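432aa long hypothetical deoxyribodipyrimidine photolyase (Sulfolobus tokodaii, PDB 2E0I) probably repairs ultraviolet-induced cyclobutane pyrimidine dimers in DNA by light-driven cleavage, holding two FAD molecules, one of them thought to harvest light. Local coordinates at residues A[267-272]-A[423-428]; A[274-279]-A[327-332]; A[290-295]-A[405-410]; A[320-325]-A[415-420]. One frame throughout, in Å; residues are numbered along the deposited sequence.

How the contacts relate
All four contacts lie in the FAD-binding domain of the photolyase and draw on its helices and connecting loops, not on the parallel sheet of the N-terminal region. Along the chain the first segments of contacts 1, 2, 3 and 4 come in that order. The chain then returns through 327-332, 405-410, 415-420 and 423-428, so contact 1 encloses the other three. Contacts 1 and 4 share helix 414-427, with centres about 14 Å apart. Contact 2 touches both, through the salt bridges of Asp270 with Arg328 and of Glu275 with Arg417. Contact 3 stands apart, its centre about 17 Å from that of contact 4. Contacts 1, 3 and 4 tie the C-terminal helix and the loop before it to earlier parts of the domain, while contact 2 joins two of those earlier parts.

Contact 1. Residues A[267-272]-A[423-428]; sequences REYDNI and SEYKNV
Tyr425 carries the CD1 methyl of Ile272 over one face of its ring, a CH-pi contact with CD1 3.6 Å from the ring centroid and 19° off the normal. Chi2 of Ile272, at -180°, places CD1 anti to CA, so that the methyl at the chain's end is the atom lying over the Tyr425 face. Tyr269 meets the same ring obliquely: Tyr269 CE1 lies 3.5 Å from Tyr425 CD1, and the planes are inclined at 44°. Glu268 CG, from within the 3-10 turn, rests on one face of the Tyr269 ring. Past the rings, Val428, the last modelled residue, places CG2 4.0 Å from Ile272 CG1, while its CG1 is 3.5 Å from Glu268 O. No hydrogen bond crosses the contact; the Tyr425 hydroxyl bonds to Ala354 O, and Phe362 meets the ring edge-to-face. An alanine in place of Tyr425 would probably leave Ala354 O without this partner and open a gap beside Ile272 CD1 and Tyr269 CE1. The geometry is that of apolar packing between the end of helix 414-427 and a 3-10 turn in the loop joining helices 238-256 and 278-286 of the photolyase FAD-binding domain.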
# COMPACT_ATOMS: atom_id res chain seq x y z
N ARG A 267 7.58 21.23 -5.59
CA ARG A 267 8.76 21.65 -4.85
C ARG A 267 8.72 22.94 -4.02
O ARG A 267 9.31 22.97 -2.93
CB ARG A 267 9.97 21.69 -5.80
CG ARG A 267 10.18 20.39 -6.55
CD ARG A 267 11.37 20.46 -7.49
NE ARG A 267 11.28 19.45 -8.55
CZ ARG A 267 10.39 19.48 -9.54
NH1 ARG A 267 10.38 18.51 -10.45
NH2 ARG A 267 9.51 20.47 -9.64
N GLU A 268 8.06 23.99 -4.50
CA GLU A 268 8.00 25.24 -3.74
C GLU A 268 7.68 25.05 -2.26
O GLU A 268 8.26 25.72 -1.40
CB GLU A 268 7.00 26.23 -4.36
CG GLU A 268 5.61 25.72 -4.63
CD GLU A 268 5.48 24.95 -5.94
OE1 GLU A 268 6.48 24.35 -6.40
OE2 GLU A 268 4.35 24.92 -6.48
N TYR A 269 6.77 24.13 -1.96
CA TYR A 269 6.36 23.88 -0.58
C TYR A 269 7.40 23.17 0.30
O TYR A 269 7.12 22.84 1.45
CB TYR A 269 5.06 23.10 -0.58
CG TYR A 269 3.92 23.89 -1.18
CD1 TYR A 269 3.38 24.99 -0.51
CD2 TYR A 269 3.40 23.56 -2.43
CE1 TYR A 269 2.34 25.72 -1.07
CE2 TYR A 269 2.36 24.29 -3.00
CZ TYR A 269 1.84 25.37 -2.31
OH TYR A 269 0.80 26.08 -2.87
N ASP A 270 8.59 22.95 -0.25
CA ASP A 270 9.65 22.32 0.52
C ASP A 270 10.16 23.37 1.52
O ASP A 270 11.07 23.11 2.32
CB ASP A 270 10.78 21.87 -0.40
CG ASP A 270 10.72 20.38 -0.72
OD1 ASP A 270 11.48 19.92 -1.61
OD2 ASP A 270 9.93 19.65 -0.08
N ASN A 271 9.55 24.54 1.48
CA ASN A 271 9.92 25.65 2.35
C ASN A 271 8.95 25.91 3.48
O ASN A 271 9.17 26.82 4.29
CB ASN A 271 10.06 26.92 1.53
CG ASN A 271 11.35 26.96 0.74
OD1 ASN A 271 11.43 27.59 -0.32
ND2 ASN A 271 12.39 26.30 1.26
N ILE A 272 7.89 25.12 3.55
CA ILE A 272 6.90 25.26 4.61
C ILE A 272 7.58 25.06 5.96
O ILE A 272 8.40 24.16 6.11
CB ILE A 272 5.77 24.24 4.46
CG1 ILE A 272 4.98 24.56 3.19
CG2 ILE A 272 4.88 24.26 5.69
CD1 ILE A 272 3.82 23.62 2.94
N SER A 423 -2.51 30.24 5.80
CA SER A 423 -1.82 31.50 5.63
C SER A 423 -0.34 31.19 5.41
O SER A 423 0.32 31.82 4.59
CB SER A 423 -2.01 32.40 6.85
OG SER A 423 -1.46 31.80 8.01
N GLU A 424 0.16 30.19 6.14
CA GLU A 424 1.56 29.78 6.03
C GLU A 424 1.86 29.26 4.63
O GLU A 424 2.97 29.44 4.12
CB GLU A 424 1.89 28.72 7.08
CG GLU A 424 2.31 29.28 8.44
CD GLU A 424 3.73 29.86 8.43
OE1 GLU A 424 4.04 30.70 7.55
OE2 GLU A 424 4.54 29.47 9.31
N TYR A 425 0.88 28.60 4.02
CA TYR A 425 1.03 28.07 2.67
C TYR A 425 1.09 29.22 1.67
O TYR A 425 2.01 29.31 0.87
CB TYR A 425 -0.13 27.16 2.31
CG TYR A 425 0.09 25.70 2.60
CD1 TYR A 425 0.26 24.78 1.56
CD2 TYR A 425 0.09 25.21 3.91
CE1 TYR A 425 0.43 23.42 1.82
CE2 TYR A 425 0.25 23.86 4.17
CZ TYR A 425 0.42 22.97 3.12
OH TYR A 425 0.56 21.63 3.37
N LYS A 426 0.08 30.10 1.72
CA LYS A 426 0.03 31.26 0.83
C LYS A 426 1.33 32.03 0.99
O LYS A 426 1.92 32.51 0.02
CB LYS A 426 -1.16 32.17 1.18
CG LYS A 426 -2.52 31.59 0.81
CD LYS A 426 -3.68 32.52 1.16
CE LYS A 426 -3.80 32.74 2.67
NZ LYS A 426 -4.98 33.57 3.06
N ASN A 427 1.77 32.14 2.23
CA ASN A 427 3.00 32.83 2.57
C ASN A 427 4.13 32.34 1.67
O ASN A 427 4.84 33.13 1.07
CB ASN A 427 3.34 32.57 4.04
CG ASN A 427 4.19 33.66 4.64
OD1 ASN A 427 5.33 33.87 4.24
ND2 ASN A 427 3.63 34.38 5.61
N VAL A 428 4.26 31.02 1.55
CA VAL A 428 5.30 30.41 0.73
C VAL A 428 5.22 30.80 -0.76
O VAL A 428 6.28 31.10 -1.33
CB VAL A 428 5.25 28.86 0.86
CG1 VAL A 428 6.22 28.20 -0.11
CG2 VAL A 428 5.58 28.46 2.29

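Contact 2. Residues A[274-279]-A[327-332]; sequences WENNES and WRWGER
Trp274 and Asn276, in the loop leading into helix 278-286, pack on Trp327 and Trp329 of the first turn of helix 327-337, a junction of two helix starts in the helical FAD-binding domain of photolyases. The second helix also reaches a cofactor: Glu331 OE1 is hydrogen-bonded to N6A of one of the two bound FAD molecules. No hydrogen bond crosses between the two segments, so the evidence for the contact's cohesion is the stacking and packing of flat groups.

The two indoles of Trp274 and Trp327 meet obliquely. Trp274 CZ2 is 3.7 Å from Trp327 CD1, with the planes at 83°, and the backbone N of Trp327 lies over one face of the Trp274 ring. Arg328, next in the helix, lays one face of its guanidinium over Trp327 CZ2, and its NH1 comes 4.2 Å from Trp274 NE1. The charge of Arg328 is met by Asp326 and Asp270.

Further along, at Trp329, Glu278 OE1 approaches CH2 of that indole at 4.0 Å, while Phe281 meets the ring edge-to-face. Asn276 lays its side-chain amide flat on the Trp329 ring, the planes only 11° apart. Asp326 N donates a hydrogen bond to Asn276 OD1, which probably helps hold the amide's rotation. That same OD1 stands 3.8 Å above the Trp329 plane, over its centre, and Asn276 CG lies 3.6 Å from Trp329 CZ2.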
# COMPACT_ATOMS: atom_id res chain seq x y z
N TRP A 274 6.96 23.68 9.00
CA TRP A 274 6.12 22.81 9.80
C TRP A 274 6.39 23.04 11.28
O TRP A 274 7.53 23.00 11.72
CB TRP A 274 6.39 21.35 9.44
CG TRP A 274 6.26 21.06 7.97
CD1 TRP A 274 7.26 20.94 7.06
CD2 TRP A 274 5.04 20.90 7.24
NE1 TRP A 274 6.75 20.72 5.81
CE2 TRP A 274 5.38 20.69 5.89
CE3 TRP A 274 3.68 20.92 7.59
CZ2 TRP A 274 4.43 20.50 4.89
CZ3 TRP A 274 2.73 20.73 6.60
CH2 TRP A 274 3.11 20.52 5.27
N GLU A 275 5.33 23.28 12.04
CA GLU A 275 5.47 23.50 13.47
C GLU A 275 6.04 22.25 14.15
O GLU A 275 6.69 22.34 15.18
CB GLU A 275 4.11 23.83 14.06
CG GLU A 275 4.12 24.13 15.54
CD GLU A 275 2.87 23.62 16.22
OE1 GLU A 275 2.75 22.38 16.34
OE2 GLU A 275 2.02 24.43 16.63
N ASN A 276 5.79 21.09 13.54
CA ASN A 276 6.24 19.78 14.04
C ASN A 276 6.31 19.61 15.55
O ASN A 276 7.31 19.13 16.07
CB ASN A 276 7.61 19.41 13.46
CG ASN A 276 7.53 19.02 12.00
OD1 ASN A 276 6.53 18.48 11.54
ND2 ASN A 276 8.61 19.28 11.27
N ASN A 277 5.25 19.98 16.25
CA ASN A 277 5.24 19.83 17.70
C ASN A 277 5.18 18.35 18.09
O ASN A 277 4.10 17.76 18.13
CB ASN A 277 4.06 20.59 18.30
CG ASN A 277 3.84 20.25 19.75
OD1 ASN A 277 4.78 20.21 20.54
ND2 ASN A 277 2.59 20.00 20.12
N GLU A 278 6.33 17.77 18.39
CA GLU A 278 6.44 16.35 18.77
C GLU A 278 5.38 15.87 19.75
O GLU A 278 5.09 14.68 19.84
CB GLU A 278 7.83 16.08 19.34
CG GLU A 278 8.63 15.06 18.55
CD GLU A 278 10.13 15.36 18.53
OE1 GLU A 278 10.54 16.33 17.86
OE2 GLU A 278 10.90 14.62 19.21
N SER A 279 4.79 16.80 20.48
CA SER A 279 3.76 16.47 21.44
C SER A 279 2.43 16.15 20.75
O SER A 279 1.79 15.15 21.07
CB SER A 279 3.58 17.65 22.39
OG SER A 279 2.59 17.36 23.35
N TRP A 327 3.96 16.33 6.47
CA TRP A 327 3.32 15.14 5.93
C TRP A 327 4.26 13.93 5.84
O TRP A 327 3.80 12.79 5.86
CB TRP A 327 2.71 15.42 4.56
CG TRP A 327 3.68 15.92 3.54
CD1 TRP A 327 3.93 17.22 3.24
CD2 TRP A 327 4.50 15.14 2.67
NE1 TRP A 327 4.87 17.30 2.23
CE2 TRP A 327 5.23 16.03 1.87
CE3 TRP A 327 4.69 13.76 2.50
CZ2 TRP A 327 6.14 15.60 0.90
CZ3 TRP A 327 5.60 13.32 1.54
CH2 TRP A 327 6.31 14.24 0.75
N ARG A 328 5.56 14.17 5.73
CA ARG A 328 6.54 13.09 5.66
C ARG A 328 6.52 12.27 6.94
O ARG A 328 6.76 11.07 6.91
CB ARG A 328 7.95 13.63 5.42
CG ARG A 328 8.15 14.27 4.08
CD ARG A 328 9.54 14.85 3.97
NE ARG A 328 9.65 15.84 2.89
CZ ARG A 328 9.00 17.00 2.83
NH1 ARG A 328 8.16 17.35 3.80
NH2 ARG A 328 9.20 17.83 1.81
N TRP A 329 6.24 12.92 8.07
CA TRP A 329 6.18 12.23 9.35
C TRP A 329 5.01 11.24 9.31
O TRP A 329 5.13 10.07 9.68
CB TRP A 329 5.95 13.24 10.48
CG TRP A 329 7.14 14.07 10.87
CD1 TRP A 329 8.13 14.53 10.05
CD2 TRP A 329 7.43 14.59 12.17
NE1 TRP A 329 9.02 15.31 10.76
CE2 TRP A 329 8.62 15.36 12.07
CE3 TRP A 329 6.81 14.49 13.43
CZ2 TRP A 329 9.19 16.02 13.16
CZ3 TRP A 329 7.37 15.14 14.52
CH2 TRP A 329 8.55 15.90 14.38
N GLY A 330 3.86 11.74 8.86
CA GLY A 330 2.68 10.91 8.77
C GLY A 330 2.87 9.80 7.76
O GLY A 330 2.46 8.67 7.99
N GLU A 331 3.50 10.13 6.64
CA GLU A 331 3.77 9.14 5.59
C GLU A 331 4.52 7.96 6.18
O GLU A 331 4.14 6.81 5.98
CB GLU A 331 4.63 9.76 4.49
CG GLU A 331 5.03 8.76 3.42
CD GLU A 331 6.19 9.24 2.55
OE1 GLU A 331 6.48 8.55 1.53
OE2 GLU A 331 6.82 10.27 2.88
N ARG A 332 5.59 8.26 6.92
CA ARG A 332 6.40 7.22 7.54
C ARG A 332 5.64 6.45 8.60
O ARG A 332 5.75 5.23 8.70
CB ARG A 332 7.67 7.80 8.17
CG ARG A 332 8.82 6.80 8.13
CD ARG A 332 9.52 6.64 9.45
NE ARG A 332 10.15 7.87 9.91
CZ ARG A 332 10.69 8.08 11.11
NH1 ARG A 332 10.69 7.12 12.05
NH2 ARG A 332 11.21 9.26 11.39

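Contact 3. Residues A[290-295]-A[405-410]; sequences GYPIID and PGYPSP
Tyr407, Gly290 and Pro410 have the largest areas buried here, and Tyr407 supplies the polar link. Tip to tip with Asp295, the Tyr407 hydroxyl donates a hydrogen bond to Asp295 OD1, which sits near the plane of the phenol at its edge. The modelled distance of 2.5 Å from Tyr407 OH to Asp295 OD1 is very short, and its exact value is doubtful at this resolution. The carboxylate plane stands at 81° to the ring. Asp295 OD2 is taken by Thr289 N, so both oxygens of this buried acid have donors, and the nearby helix start would probably stabilise its negative charge. Pro292 CG lies 3.9 Å from Tyr407 CZ, its side chain crossing the phenol at about a right angle.

Gly290 brings backbone to backbone: its CA lies 3.7 Å from Pro408 O, and a side chain here would point into the opposing chain near Pro410. Pro410 continues the packing with CB 3.9 Å from Tyr291 CE1, while the Tyr291 hydroxyl bonds to Val412 O and Trp414 N. A phenylalanine at Tyr407 would probably leave Asp295 OD1 without its donor. With Tyr291 at the N-cap of helix 292-304 and three prolines in 405-410, the contact is a proline-rich loop packed on a helix N-terminus in the FAD-binding domain.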
# COMPACT_ATOMS: atom_id res chain seq x y z
N GLY A 290 -8.35 15.22 20.62
CA GLY A 290 -9.67 15.39 21.21
C GLY A 290 -10.87 15.08 20.33
O GLY A 290 -12.01 15.20 20.79
N TYR A 291 -10.62 14.67 19.10
CA TYR A 291 -11.67 14.39 18.13
C TYR A 291 -11.98 12.91 17.95
O TYR A 291 -11.16 12.16 17.41
CB TYR A 291 -11.28 14.98 16.78
CG TYR A 291 -10.94 16.44 16.83
CD1 TYR A 291 -9.92 16.92 17.66
CD2 TYR A 291 -11.65 17.36 16.07
CE1 TYR A 291 -9.62 18.27 17.73
CE2 TYR A 291 -11.36 18.72 16.13
CZ TYR A 291 -10.34 19.16 16.96
OH TYR A 291 -10.05 20.50 17.03
N PRO A 292 -13.18 12.47 18.36
CA PRO A 292 -13.64 11.08 18.27
C PRO A 292 -13.36 10.32 16.97
O PRO A 292 -12.80 9.22 17.00
CB PRO A 292 -15.13 11.21 18.58
CG PRO A 292 -15.12 12.27 19.63
CD PRO A 292 -14.19 13.31 19.03
N ILE A 293 -13.74 10.89 15.83
CA ILE A 293 -13.53 10.22 14.56
C ILE A 293 -12.05 10.01 14.24
O ILE A 293 -11.68 8.99 13.67
CB ILE A 293 -14.17 10.99 13.39
CG1 ILE A 293 -14.21 10.10 12.15
CG2 ILE A 293 -13.38 12.25 13.08
CD1 ILE A 293 -14.92 8.80 12.39
N ILE A 294 -11.22 10.99 14.60
CA ILE A 294 -9.78 10.90 14.36
C ILE A 294 -9.19 9.83 15.29
O ILE A 294 -8.40 9.00 14.86
CB ILE A 294 -9.07 12.26 14.63
CG1 ILE A 294 -9.68 13.35 13.75
CG2 ILE A 294 -7.58 12.15 14.34
CD1 ILE A 294 -9.55 13.12 12.26
N ASP A 295 -9.58 9.86 16.55
CA ASP A 295 -9.10 8.89 17.53
C ASP A 295 -9.49 7.48 17.16
O ASP A 295 -8.70 6.56 17.28
CB ASP A 295 -9.67 9.23 18.91
CG ASP A 295 -9.12 10.53 19.45
OD1 ASP A 295 -9.83 11.22 20.22
OD2 ASP A 295 -7.96 10.87 19.10
N PRO A 405 -15.20 11.48 31.17
CA PRO A 405 -14.04 10.93 31.89
C PRO A 405 -13.14 10.05 31.05
O PRO A 405 -13.62 9.22 30.27
CB PRO A 405 -14.69 10.16 33.03
CG PRO A 405 -15.94 9.63 32.38
CD PRO A 405 -16.45 10.86 31.65
N GLY A 406 -11.84 10.22 31.22
CA GLY A 406 -10.89 9.41 30.49
C GLY A 406 -10.66 9.77 29.04
O GLY A 406 -9.77 9.22 28.39
N TYR A 407 -11.45 10.69 28.50
CA TYR A 407 -11.27 11.09 27.12
C TYR A 407 -10.80 12.53 27.06
O TYR A 407 -11.53 13.44 27.42
CB TYR A 407 -12.58 10.93 26.34
CG TYR A 407 -12.44 11.21 24.87
CD1 TYR A 407 -11.65 10.40 24.06
CD2 TYR A 407 -13.10 12.28 24.29
CE1 TYR A 407 -11.53 10.65 22.71
CE2 TYR A 407 -12.98 12.54 22.94
CZ TYR A 407 -12.19 11.73 22.15
OH TYR A 407 -12.09 12.01 20.81
N PRO A 408 -9.57 12.75 26.58
CA PRO A 408 -9.02 14.10 26.48
C PRO A 408 -9.91 14.98 25.64
O PRO A 408 -10.51 14.52 24.68
CB PRO A 408 -7.67 13.86 25.82
CG PRO A 408 -7.97 12.73 24.91
CD PRO A 408 -8.75 11.80 25.81
N SER A 409 -9.99 16.25 26.01
CA SER A 409 -10.80 17.19 25.26
C SER A 409 -9.92 17.65 24.09
O SER A 409 -8.70 17.51 24.14
CB SER A 409 -11.20 18.38 26.13
OG SER A 409 -10.06 18.95 26.75
N PRO A 410 -10.54 18.18 23.03
CA PRO A 410 -9.77 18.64 21.87
C PRO A 410 -8.42 19.27 22.24
O PRO A 410 -8.37 20.19 23.04
CB PRO A 410 -10.73 19.62 21.18
CG PRO A 410 -11.85 19.84 22.18
CD PRO A 410 -11.96 18.53 22.88

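Contact 4. Residues A[320-325]-A[415-420]; sequences VKVLFV and LERVNY
Arg417 and Val322 account for the polar part of this contact. Arg417 NE donates a weak hydrogen bond to Val322 O, 2.9 Å away but bent, with 129° at the hydrogen. The arginine reaches it by curling: the chain bends at chi2 (-72°), which places CD, and again at chi3, which turns NE back to the carbonyl oxygen of Val322. Phe324 CB lies at the guanidinium edge, 3.7 Å from Arg417 NH2, and that nitrogen has its salt-bridge partner in Glu275. A second carbonyl is met by carbon: Val418 CA lies 3.4 Å from Lys321 O in a CA-H...O contact.

The apolar part is a valine pair. Val322 CG2 and Val418 CG2 are 3.6 Å apart, the side chains crossing obliquely where the two backbones come nearest, with CA atoms 5.2 Å apart. Phe317, earlier in helix 309-322, touches both valines.

The aromatic part is an offset edge-to-face pair, with the edge of Tyr420 toward the face of Phe324. Their planes are at 89° and their centroids 6.0 Å apart; Tyr420 CE1 approaches Phe324 CE2 at 4.0 Å. Val320 O lies in the Phe324 plane at its edge, and Val421 and Glu424 also touch this ring.

Lys321 turns its amine away from the contact, to Ser355 OG and Arg363 O. Phe324 has positive phi and is the first residue to leave helical geometry, so the contact joins the turn after a helix to the side of helix 414-427, a helix-to-turn packing within the photolyase FAD-binding domain.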
# COMPACT_ATOMS: atom_id res chain seq x y z
N VAL A 320 -1.67 17.09 9.13
CA VAL A 320 -0.98 18.10 8.37
C VAL A 320 -1.55 19.51 8.47
O VAL A 320 -0.83 20.45 8.80
CB VAL A 320 -0.90 17.69 6.89
CG1 VAL A 320 -0.11 18.72 6.11
CG2 VAL A 320 -0.26 16.32 6.76
N LYS A 321 -2.84 19.64 8.18
CA LYS A 321 -3.48 20.95 8.19
C LYS A 321 -4.09 21.43 9.49
O LYS A 321 -4.67 22.50 9.54
CB LYS A 321 -4.52 21.00 7.06
CG LYS A 321 -3.85 20.99 5.70
CD LYS A 321 -4.84 21.01 4.55
CE LYS A 321 -4.10 21.02 3.22
NZ LYS A 321 -5.03 20.94 2.05
N VAL A 322 -3.96 20.65 10.56
CA VAL A 322 -4.51 21.08 11.84
C VAL A 322 -3.44 21.04 12.92
O VAL A 322 -3.31 21.99 13.67
CB VAL A 322 -5.73 20.21 12.24
CG1 VAL A 322 -6.17 20.53 13.66
CG2 VAL A 322 -6.89 20.47 11.29
N LEU A 323 -2.68 19.96 13.00
CA LEU A 323 -1.63 19.87 14.02
C LEU A 323 -0.35 20.44 13.42
O LEU A 323 0.68 20.52 14.10
CB LEU A 323 -1.42 18.42 14.46
CG LEU A 323 -2.60 17.69 15.11
CD1 LEU A 323 -2.19 16.28 15.46
CD2 LEU A 323 -3.04 18.42 16.36
N PHE A 324 -0.44 20.81 12.15
CA PHE A 324 0.67 21.39 11.40
C PHE A 324 1.99 20.58 11.53
O PHE A 324 3.05 21.12 11.89
CB PHE A 324 0.86 22.85 11.84
CG PHE A 324 1.65 23.68 10.87
CD1 PHE A 324 1.51 23.51 9.49
CD2 PHE A 324 2.53 24.67 11.33
CE1 PHE A 324 2.23 24.30 8.60
CE2 PHE A 324 3.26 25.47 10.44
CZ PHE A 324 3.11 25.28 9.08
N VAL A 325 1.90 19.28 11.23
CA VAL A 325 3.05 18.39 11.27
C VAL A 325 3.40 17.97 9.83
O VAL A 325 2.52 17.67 9.02
CB VAL A 325 2.76 17.14 12.13
CG1 VAL A 325 3.91 16.16 12.04
CG2 VAL A 325 2.51 17.55 13.57
N LEU A 415 -10.35 24.97 13.56
CA LEU A 415 -10.61 26.15 12.75
C LEU A 415 -9.49 27.19 12.77
O LEU A 415 -9.03 27.62 11.71
CB LEU A 415 -11.94 26.79 13.17
CG LEU A 415 -12.65 27.65 12.12
CD1 LEU A 415 -11.92 28.95 11.93
CD2 LEU A 415 -12.75 26.90 10.80
N GLU A 416 -9.04 27.59 13.95
CA GLU A 416 -7.96 28.57 14.05
C GLU A 416 -6.69 28.03 13.40
O GLU A 416 -6.01 28.73 12.64
CB GLU A 416 -7.64 28.89 15.50
CG GLU A 416 -8.78 29.49 16.30
CD GLU A 416 -8.43 29.66 17.78
OE1 GLU A 416 -8.05 28.66 18.43
OE2 GLU A 416 -8.51 30.80 18.29
N ARG A 417 -6.36 26.78 13.71
CA ARG A 417 -5.18 26.13 13.16
C ARG A 417 -5.20 26.09 11.64
O ARG A 417 -4.28 26.56 10.99
CB ARG A 417 -5.07 24.69 13.69
CG ARG A 417 -5.05 24.53 15.21
CD ARG A 417 -3.75 24.98 15.83
NE ARG A 417 -2.59 24.32 15.24
CZ ARG A 417 -1.43 24.16 15.86
NH1 ARG A 417 -1.26 24.62 17.10
NH2 ARG A 417 -0.41 23.56 15.24
N VAL A 418 -6.27 25.53 11.07
CA VAL A 418 -6.40 25.43 9.62
C VAL A 418 -6.18 26.77 8.93
O VAL A 418 -5.58 26.82 7.86
CB VAL A 418 -7.79 24.88 9.19
CG1 VAL A 418 -7.86 24.79 7.68
CG2 VAL A 418 -8.02 23.51 9.79
N ASN A 419 -6.68 27.84 9.55
CA ASN A 419 -6.51 29.17 8.98
C ASN A 419 -5.05 29.57 9.01
O ASN A 419 -4.53 30.13 8.05
CB ASN A 419 -7.34 30.20 9.74
CG ASN A 419 -8.82 30.08 9.43
OD1 ASN A 419 -9.23 30.11 8.28
ND2 ASN A 419 -9.63 29.94 10.47
N TYR A 420 -4.38 29.28 10.12
CA TYR A 420 -2.98 29.62 10.25
C TYR A 420 -2.15 28.81 9.26
O TYR A 420 -1.30 29.35 8.56
CB TYR A 420 -2.48 29.36 11.67
CG TYR A 420 -0.99 29.59 11.78
CD1 TYR A 420 -0.11 28.51 11.78
CD2 TYR A 420 -0.47 30.88 11.78
CE1 TYR A 420 1.27 28.72 11.77
CE2 TYR A 420 0.90 31.10 11.78
CZ TYR A 420 1.77 30.02 11.78
OH TYR A 420 3.13 30.24 11.77